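Local atomic coordinates of catalase (Pseudomonas syringae, PDB entry 1M7S), a protein that decomposes hydrogen peroxide into water and oxygen with the help of a heme cofactor, protecting the cell from peroxide damage. Residues T75-G80 / P315-S320; Y196-A201 / V208-K213. One frame throughout, in Å; residues are numbered along the deposited sequence.

How the contacts relate
The two contacts illustrate how an apolar cluster can be continued from a strand pairing to a loop packed on the neighbouring strand. Contact 2 joins the strands of the hairpin 190-199/205-214; contact 1 sets the loop segment 75-80 against strand 317-319, which lies beside strand 190-199 at the end of the same sheet. Their centres are 8 Å apart, and probable backbone hydrogen bonds couple them: E318 N to K197 O at 2.8 Å and V199 N to G316 O at 3.0 Å. Only contact 2 comes near the chemistry, the side chain of Y196 lying about 7 Å from the heme and about 8 Å from that of Y332, the axial iron ligand by similarity.

Contact 1 of 2, residues T75-G80 / P315-S320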
loop_
_atom_site.group_PDB
_atom_site.type_symbol
_atom_site.label_atom_id
_atom_site.label_comp_id
_atom_site.label_asym_id
_atom_site.label_seq_id
_atom_site.Cartn_x
_atom_site.Cartn_y
_atom_site.Cartn_z
ATOM N N THR A 75 27.941 15.824 -18.958
ATOM C CA THR A 75 27.606 15.909 -20.387
ATOM C C THR A 75 26.484 16.834 -20.766
ATOM O O THR A 75 26.480 17.468 -21.843
ATOM C CB THR A 75 27.292 14.471 -20.934
ATOM O OG1 THR A 75 28.404 13.649 -20.580
ATOM C CG2 THR A 75 27.164 14.455 -22.452
ATOM N N VAL A 76 25.455 17.028 -19.906
ATOM C CA VAL A 76 24.350 17.933 -20.189
ATOM C C VAL A 76 24.782 19.361 -20.459
ATOM O O VAL A 76 24.094 20.112 -21.162
ATOM C CB VAL A 76 23.305 17.867 -19.012
ATOM C CG1 VAL A 76 23.914 18.427 -17.728
ATOM C CG2 VAL A 76 22.033 18.591 -19.375
ATOM N N PHE A 77 25.943 19.822 -19.976
ATOM C CA PHE A 77 26.445 21.142 -20.189
ATOM C C PHE A 77 27.436 21.255 -21.373
ATOM O O PHE A 77 27.861 22.374 -21.641
ATOM C CB PHE A 77 27.184 21.613 -18.933
ATOM C CG PHE A 77 26.368 21.600 -17.659
ATOM C CD1 PHE A 77 26.824 20.904 -16.552
ATOM C CD2 PHE A 77 25.160 22.273 -17.600
ATOM C CE1 PHE A 77 26.086 20.922 -15.370
ATOM C CE2 PHE A 77 24.419 22.279 -16.437
ATOM C CZ PHE A 77 24.884 21.601 -15.312
ATOM N N LYS A 78 27.718 20.153 -22.050
ATOM C CA LYS A 78 28.658 20.242 -23.208
ATOM C C LYS A 78 28.044 21.012 -24.345
ATOM O O LYS A 78 26.930 20.707 -24.808
ATOM C CB LYS A 78 28.968 18.803 -23.584
ATOM C CG LYS A 78 29.560 18.540 -24.953
ATOM C CD LYS A 78 29.800 17.028 -25.058
ATOM C CE LYS A 78 29.407 16.544 -26.440
ATOM N NZ LYS A 78 28.084 17.076 -26.890
ATOM N N SER A 79 28.688 22.044 -24.866
ATOM C CA SER A 79 28.195 22.885 -25.922
ATOM C C SER A 79 27.651 22.114 -27.120
ATOM O O SER A 79 28.291 21.180 -27.573
ATOM C CB SER A 79 29.317 23.836 -26.400
ATOM O OG SER A 79 28.702 24.874 -27.100
ATOM N N GLY A 80 26.400 22.446 -27.465
ATOM C CA GLY A 80 25.645 21.793 -28.528
ATOM C C GLY A 80 24.967 20.495 -28.097
ATOM O O GLY A 80 24.246 19.849 -28.883
ATOM N N PRO A 315 27.330 12.513 -12.378
ATOM C CA PRO A 315 28.722 12.846 -12.062
ATOM C C PRO A 315 28.988 14.240 -12.583
ATOM O O PRO A 315 28.649 14.563 -13.726
ATOM C CB PRO A 315 29.566 11.745 -12.736
ATOM C CG PRO A 315 28.576 10.574 -12.694
ATOM C CD PRO A 315 27.247 11.227 -13.092
ATOM N N GLY A 316 29.516 15.133 -11.761
ATOM C CA GLY A 316 29.744 16.518 -12.146
ATOM C C GLY A 316 28.788 17.478 -11.434
ATOM O O GLY A 316 28.927 18.687 -11.543
ATOM N N ILE A 317 27.767 16.926 -10.770
ATOM C CA ILE A 317 26.771 17.801 -10.127
ATOM C C ILE A 317 26.484 17.187 -8.772
ATOM O O ILE A 317 26.195 15.987 -8.691
ATOM C CB ILE A 317 25.441 17.896 -10.902
ATOM C CG1 ILE A 317 25.620 18.265 -12.360
ATOM C CG2 ILE A 317 24.562 18.905 -10.153
ATOM C CD1 ILE A 317 24.440 18.447 -13.280
ATOM N N GLU A 318 26.629 17.965 -7.716
ATOM C CA GLU A 318 26.389 17.407 -6.369
ATOM C C GLU A 318 25.647 18.510 -5.583
ATOM O O GLU A 318 25.700 19.696 -5.891
ATOM C CB GLU A 318 27.724 17.118 -5.673
ATOM C CG GLU A 318 28.662 16.069 -6.216
ATOM C CD GLU A 318 29.943 15.758 -5.487
ATOM O OE1 GLU A 318 30.225 16.256 -4.361
ATOM O OE2 GLU A 318 30.778 14.968 -6.018
ATOM N N PRO A 319 25.051 18.115 -4.480
ATOM C CA PRO A 319 24.466 19.031 -3.509
ATOM C C PRO A 319 25.547 19.813 -2.747
ATOM O O PRO A 319 26.658 19.317 -2.508
ATOM C CB PRO A 319 23.684 18.166 -2.517
ATOM C CG PRO A 319 24.357 16.841 -2.653
ATOM C CD PRO A 319 25.046 16.711 -4.009
ATOM N N SER A 320 25.241 21.079 -2.466
ATOM C CA SER A 320 26.136 21.889 -1.631
ATOM C C SER A 320 25.721 21.606 -0.182
ATOM O O SER A 320 24.775 20.826 0.043
ATOM C CB SER A 320 25.932 23.368 -1.956
ATOM O OG SER A 320 24.621 23.695 -1.445
#
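F77 and I317 form a small, buried apolar contact at the end of the sheet of the catalase beta-barrel fold, where the loop joining strands 55-64 and 82-90 meets the short strand 317-319. The isoleucine reaches the F77 ring with its terminal methyl: CD1 comes within 3.6 Å of CE1 of that ring, approaching obliquely, and within 3.8 Å of CZ of the same ring. An extended end to the I317 side chain (chi2 -178°) carries CD1 out to these two ring atoms, while CG1 follows behind it. V76 assists from within its own segment, its CG1 sitting 3.8 Å above the plane of the F77 ring, over the centre.

The tight 3-10 bend of residues 75-77, closed by a bond from K78 N to T75 O, brings both apolar side chains to bear on the strand. F77 also touches I68 and S72, whereas V76 packs on F112 and T114 of strand 107-114; I317 in turn rests against L198. A polar tie runs alongside this cluster, from S72 OG to G316 O. On the V76 side the fit to I317 is looser, with V76 CG1 standing 4.5 Å from I317 CD1.

Contact 2 of 2, residues Y196-A201 / V208-K213; sequences YKLVNA and VKFHWK
Y196 and V208 make an antiparallel hydrogen-bonded pair in a beta hairpin of the catalase barrel. Y196 N donates to V208 O at 2.8 Å, and V208 N returns a bond to Y196 O at 2.7 Å; both are close to straight. Backbone bonding between L198 and H206 continues the pairing toward the turn.

Side chains close the same face. The edge of the F210 ring is turned toward the face of Y196 in an offset edge-to-face pair, with centroids 5.9 Å apart and planes at 62°. F210 CE2 is the leading atom, lying 3.9 Å from Y196 CB. L198 packs on the turn side of V208, where its CD1 meets V208 CG2 at 3.6 Å. The valine torsion selects that branch: with CG1 anti to the backbone N (chi1 177°), CG2 lies beside that N, the atom bonded to Y196 O, and so on the side where L198 CD1 comes in.

Beyond this first shell, V257 of the adjoining strand 252-260 packs against both V208 and F210. K209 points away from the cluster; its NZ is held by the carbonyls of V193 and K277, and its charge lies against W279 in a cation-pi contact. K197, also directed away, forms a salt bridge with E321. The Y196 side chain, by contrast, lies about 7 Å from the bound heme, which places this pair close to the cofactor pocket. The short strand segments run at 110° to each other, far from antiparallel, consistent with the strongly coiled strands of a barrel. L198 also reaches the phenylalanine, its CD2 lying near the plane of the F210 ring, 4.3 Å from CZ.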
loop_
_atom_site.group_PDB
_atom_site.type_symbol
_atom_site.label_atom_id
_atom_site.label_comp_id
_atom_site.label_asym_id
_atom_site.label_seq_id
_atom_site.Cartn_x
_atom_site.Cartn_y
_atom_site.Cartn_z
ATOM N N TYR A 196 24.391 24.793 -5.947
ATOM C CA TYR A 196 24.694 23.415 -6.202
ATOM C C TYR A 196 26.251 23.381 -6.376
ATOM O O TYR A 196 26.823 24.438 -6.595
ATOM C CB TYR A 196 24.079 22.880 -7.495
ATOM C CG TYR A 196 22.625 22.504 -7.240
ATOM C CD1 TYR A 196 21.668 23.497 -7.159
ATOM C CD2 TYR A 196 22.239 21.184 -7.047
ATOM C CE1 TYR A 196 20.332 23.191 -6.892
ATOM C CE2 TYR A 196 20.896 20.858 -6.814
ATOM C CZ TYR A 196 19.975 21.875 -6.722
ATOM O OH TYR A 196 18.639 21.606 -6.459
ATOM N N LYS A 197 26.802 22.214 -6.189
ATOM C CA LYS A 197 28.263 22.107 -6.299
ATOM C C LYS A 197 28.552 21.412 -7.624
ATOM O O LYS A 197 28.147 20.256 -7.824
ATOM C CB LYS A 197 28.776 21.355 -5.080
ATOM C CG LYS A 197 30.175 20.872 -4.972
ATOM C CD LYS A 197 30.474 19.832 -3.889
ATOM C CE LYS A 197 30.002 20.233 -2.493
ATOM N NZ LYS A 197 30.710 19.366 -1.477
ATOM N N LEU A 198 29.240 22.105 -8.515
ATOM C CA LEU A 198 29.648 21.520 -9.777
ATOM C C LEU A 198 31.104 21.013 -9.627
ATOM O O LEU A 198 31.915 21.775 -9.094
ATOM C CB LEU A 198 29.563 22.508 -10.947
ATOM C CG LEU A 198 28.125 22.972 -11.256
ATOM C CD1 LEU A 198 28.023 23.760 -12.562
ATOM C CD2 LEU A 198 27.166 21.807 -11.317
ATOM N N VAL A 199 31.342 19.832 -10.137
ATOM C CA VAL A 199 32.683 19.245 -9.995
ATOM C C VAL A 199 33.230 18.935 -11.388
ATOM O O VAL A 199 32.519 18.488 -12.297
ATOM C CB VAL A 199 32.792 18.200 -8.893
ATOM C CG1 VAL A 199 31.480 17.810 -8.210
ATOM C CG2 VAL A 199 33.672 17.007 -9.205
ATOM N N ASN A 200 34.497 19.357 -11.568
ATOM C CA ASN A 200 35.108 19.211 -12.894
ATOM C C ASN A 200 35.933 17.948 -12.966
ATOM O O ASN A 200 36.093 17.237 -11.973
ATOM C CB ASN A 200 35.845 20.490 -13.234
ATOM C CG ASN A 200 37.137 20.743 -12.478
ATOM O OD1 ASN A 200 37.708 19.857 -11.843
ATOM N ND2 ASN A 200 37.642 21.973 -12.512
ATOM N N ALA A 201 36.513 17.689 -14.157
ATOM C CA ALA A 201 37.300 16.449 -14.294
ATOM C C ALA A 201 38.534 16.407 -13.412
ATOM O O ALA A 201 38.936 15.273 -13.060
ATOM C CB ALA A 201 37.609 16.193 -15.758
ATOM N N VAL A 208 27.414 26.932 -7.546
ATOM C CA VAL A 208 26.690 27.637 -8.615
ATOM C C VAL A 208 25.204 27.768 -8.324
ATOM O O VAL A 208 24.580 26.796 -7.877
ATOM C CB VAL A 208 26.846 26.741 -9.888
ATOM C CG1 VAL A 208 26.076 27.331 -11.033
ATOM C CG2 VAL A 208 28.313 26.562 -10.298
ATOM N N LYS A 209 24.643 28.918 -8.653
ATOM C CA LYS A 209 23.204 29.103 -8.619
ATOM C C LYS A 209 22.676 29.066 -10.064
ATOM O O LYS A 209 23.321 29.531 -11.001
ATOM C CB LYS A 209 22.858 30.408 -7.954
ATOM C CG LYS A 209 22.918 30.235 -6.431
ATOM C CD LYS A 209 22.304 31.519 -5.847
ATOM C CE LYS A 209 22.301 31.366 -4.332
ATOM N NZ LYS A 209 20.989 31.610 -3.745
ATOM N N PHE A 210 21.510 28.470 -10.285
ATOM C CA PHE A 210 20.885 28.360 -11.604
ATOM C C PHE A 210 19.639 29.230 -11.708
ATOM O O PHE A 210 18.821 29.299 -10.773
ATOM C CB PHE A 210 20.397 26.918 -11.846
ATOM C CG PHE A 210 21.494 25.905 -11.949
ATOM C CD1 PHE A 210 22.199 25.748 -13.153
ATOM C CD2 PHE A 210 21.841 25.098 -10.894
ATOM C CE1 PHE A 210 23.215 24.826 -13.254
ATOM C CE2 PHE A 210 22.828 24.155 -10.996
ATOM C CZ PHE A 210 23.541 24.002 -12.184
ATOM N N HIS A 211 19.431 29.857 -12.845
ATOM C CA HIS A 211 18.356 30.789 -13.112
ATOM C C HIS A 211 17.812 30.576 -14.529
ATOM O O HIS A 211 18.592 30.768 -15.486
ATOM C CB HIS A 211 18.870 32.238 -12.972
ATOM C CG HIS A 211 17.917 33.332 -13.380
ATOM N ND1 HIS A 211 18.342 34.442 -14.101
ATOM C CD2 HIS A 211 16.589 33.501 -13.203
ATOM C CE1 HIS A 211 17.290 35.226 -14.337
ATOM N NE2 HIS A 211 16.207 34.698 -13.798
ATOM N N TRP A 212 16.527 30.264 -14.579
ATOM C CA TRP A 212 15.865 30.158 -15.883
ATOM C C TRP A 212 15.258 31.528 -16.158
ATOM O O TRP A 212 14.330 31.961 -15.466
ATOM C CB TRP A 212 14.726 29.142 -15.894
ATOM C CG TRP A 212 15.047 27.713 -15.776
ATOM C CD1 TRP A 212 14.741 26.912 -14.697
ATOM C CD2 TRP A 212 15.657 26.837 -16.746
ATOM N NE1 TRP A 212 15.133 25.634 -14.939
ATOM C CE2 TRP A 212 15.688 25.546 -16.202
ATOM C CE3 TRP A 212 16.173 27.039 -18.032
ATOM C CZ2 TRP A 212 16.198 24.433 -16.858
ATOM C CZ3 TRP A 212 16.693 25.937 -18.692
ATOM C CH2 TRP A 212 16.732 24.627 -18.127
ATOM N N LYS A 213 15.762 32.227 -17.185
ATOM C CA LYS A 213 15.245 33.540 -17.530
ATOM C C LYS A 213 14.182 33.415 -18.616
ATOM O O LYS A 213 14.478 32.926 -19.718
ATOM C CB LYS A 213 16.344 34.505 -18.018
ATOM C CG LYS A 213 15.756 35.878 -18.347
ATOM C CD LYS A 213 16.786 36.982 -18.245
ATOM C CE LYS A 213 16.103 38.298 -18.669
ATOM N NZ LYS A 213 15.353 38.894 -17.522
#